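PDB 4OC9: putative O-acetylhomoserine (Thiol)-lyase from Campylobacter jejuni, which probably uses pyridoxal 5'-phosphate to make homocysteine from O-acetylhomoserine and sulfide, as a member of the trans-sulfuration enzyme family. Local coordinates for the interface of chains A and B. Sequence-based numbering; all coordinates share one arbitrary frame. Chains: chain A/B, Putative O-acetylhomoserine (Thiol)-lyase.

The interface of chains A and B. Residues chain A 54-56, 271-273; chain B 82-83, 215.
B:Leu215 reaches across to chain A with its forked tip, each branch meeting a different part of the partner: a forked apolar side chain packs against two loops while a hydrogen bond beside it adds direction. CD2 is set between them, 3.5 Å from the backbone CA of A:Arg56 and 3.8 Å from CB of A:Ser273. CD1 stands above the plane of the A:Tyr54 phenol ring, displaced beyond the rim at its hydroxyl end, 3.5 Å from OH, the side chains slanting across each other. With CG anti to the backbone N (chi1 -171°), the fork points at chain A, and chi2 sets which methyl faces which group.

Within chain A, ring atom CD2 of A:Tyr54 lies 4.0 Å above the A:Arg56 guanidinium plane, offset towards its rim. OG of A:Ser273 makes weak hydrogen bonds to the backbone O atoms of A:Ser55 and A:Arg56, which may lightly link the two segments.

Beside this wedge, B:Ser83 OG donates a hydrogen bond to A:Gly271 O at 2.8 Å, in the carbonyl plane and on a lone pair (C=O...donor angle 118°). The methyl CB of B:Ala82 packs near the same oxygen.

This subunit boundary flanks the pyridoxal phosphate site; A:Tyr54 and A:Arg56 probably reach the cofactor phosphate of chain B. Chain A contributes the loops between helices 38-45 and 60-73 and between 257-270 and 276-309; B:Ala82 and B:Ser83 link strand 77-81 to helix 84-93, and B:Leu215 precedes strand 217-221. Two-fold symmetry repeats the patch.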
ATOM      1  N   TYR A  54       4.786 -20.210   0.271  1.00 16.95           N
ATOM      2  CA  TYR A  54       5.270 -19.116  -0.572  1.00 17.87           C
ATOM      3  C   TYR A  54       4.071 -18.427  -1.150  1.00 18.73           C
ATOM      4  O   TYR A  54       3.151 -19.093  -1.646  1.00 28.23           O
ATOM      5  CB  TYR A  54       6.162 -19.690  -1.667  1.00 17.07           C
ATOM      6  CG  TYR A  54       6.835 -18.669  -2.538  1.00 15.91           C
ATOM      7  CD1 TYR A  54       7.918 -17.935  -2.054  1.00 16.02           C
ATOM      8  CD2 TYR A  54       6.488 -18.525  -3.874  1.00 13.96           C
ATOM      9  CE1 TYR A  54       8.588 -17.029  -2.866  1.00 15.45           C
ATOM     10  CE2 TYR A  54       7.151 -17.636  -4.694  1.00 13.33           C
ATOM     11  CZ  TYR A  54       8.186 -16.882  -4.182  1.00 13.95           C
ATOM     12  OH  TYR A  54       8.838 -15.975  -4.985  1.00 14.93           O
ATOM     13  N   SER A  55       4.092 -17.096  -1.117  1.00 18.08           N
ATOM     14  CA  SER A  55       2.959 -16.267  -1.599  1.00 17.70           C
ATOM     15  C   SER A  55       2.462 -16.454  -3.002  1.00 15.57           C
ATOM     16  O   SER A  55       1.345 -16.048  -3.305  1.00 18.42           O
ATOM     17  CB  SER A  55       3.155 -14.784  -1.259  1.00 18.26           C
ATOM     18  OG  SER A  55       3.160 -14.655   0.150  1.00 18.73           O
ATOM     19  N   ARG A  56       3.257 -17.037  -3.875  1.00 15.58           N
ATOM     20  CA  ARG A  56       2.751 -17.284  -5.222  1.00 14.48           C
ATOM     21  C   ARG A  56       1.614 -18.296  -5.148  1.00 14.55           C
ATOM     22  O   ARG A  56       0.725 -18.283  -5.994  1.00 12.71           O
ATOM     23  CB  ARG A  56       3.853 -17.712  -6.196  1.00 13.43           C
ATOM     24  CG  ARG A  56       3.364 -18.399  -7.463  1.00 14.77           C
ATOM     25  CD  ARG A  56       4.386 -18.511  -8.569  1.00 14.19           C
ATOM     26  NE  ARG A  56       5.774 -18.674  -8.134  1.00 14.94           N
ATOM     27  CZ  ARG A  56       6.411 -19.799  -7.845  1.00 14.76           C
ATOM     28  NH1 ARG A  56       5.793 -20.971  -7.843  1.00 16.10           N
ATOM     29  NH2 ARG A  56       7.691 -19.724  -7.533  1.00 14.24           N
ATOM     30  N   GLY A 271       1.449 -18.954 -12.150  1.00 11.81           N
ATOM     31  CA  GLY A 271       1.627 -17.740 -11.354  1.00 11.44           C
ATOM     32  C   GLY A 271       0.832 -16.454 -11.471  1.00 11.32           C
ATOM     33  O   GLY A 271       1.423 -15.383 -11.331  1.00 12.58           O
ATOM     34  N   ALA A 272      -0.469 -16.551 -11.661  1.00 10.74           N
ATOM     35  CA  ALA A 272      -1.334 -15.380 -11.747  1.00 12.64           C
ATOM     36  C   ALA A 272      -1.814 -15.070 -10.313  1.00 12.87           C
ATOM     37  O   ALA A 272      -2.998 -15.095  -9.980  1.00 11.91           O
ATOM     38  CB  ALA A 272      -2.503 -15.642 -12.653  1.00 12.34           C
ATOM     39  N   SER A 273      -0.836 -14.807  -9.464  0.50 13.89           N
ATOM     40  CA  SER A 273      -1.055 -14.535  -8.052  0.50 14.61           C
ATOM     41  C   SER A 273      -1.585 -13.122  -7.718  0.50 13.54           C
ATOM     42  O   SER A 273      -1.218 -12.112  -8.336  0.50 14.28           O
ATOM     43  CB  SER A 273       0.216 -14.999  -7.324  0.50 16.09           C
ATOM     44  OG  SER A 273       0.206 -14.881  -5.906  0.50 17.16           O
TER
ATOM     45  N   ALA B  82       2.661 -10.598 -12.990  1.00 11.24           N
ATOM     46  CA  ALA B  82       2.425 -10.989 -11.577  1.00 10.49           C
ATOM     47  C   ALA B  82       3.497 -11.771 -10.844  1.00  9.28           C
ATOM     48  O   ALA B  82       3.544 -11.745  -9.635  1.00  8.63           O
ATOM     49  CB  ALA B  82       1.105 -11.713 -11.459  1.00 10.33           C
ATOM     50  N   SER B  83       4.292 -12.530 -11.578  1.00  9.28           N
ATOM     51  CA  SER B  83       5.337 -13.312 -10.954  1.00  8.91           C
ATOM     52  C   SER B  83       6.333 -13.791 -11.960  1.00  8.30           C
ATOM     53  O   SER B  83       6.122 -13.698 -13.143  1.00  7.70           O
ATOM     54  CB  SER B  83       4.756 -14.543 -10.290  1.00  8.96           C
ATOM     55  OG  SER B  83       4.237 -15.437 -11.251  1.00  8.44           O
ATOM     56  N   LEU B 215       6.079  -9.943  -4.771  1.00 11.92           N
ATOM     57  CA  LEU B 215       6.123 -10.966  -5.741  1.00 11.92           C
ATOM     58  C   LEU B 215       5.986 -10.252  -7.092  1.00 11.23           C
ATOM     59  O   LEU B 215       5.180  -9.350  -7.248  1.00 12.04           O
ATOM     60  CB  LEU B 215       4.923 -11.918  -5.533  1.00 13.22           C
ATOM     61  CG  LEU B 215       4.938 -13.207  -6.371  1.00 13.56           C
ATOM     62  CD1 LEU B 215       6.133 -14.045  -5.924  1.00 12.61           C
ATOM     63  CD2 LEU B 215       3.663 -13.997  -6.187  1.00 13.62           C
TER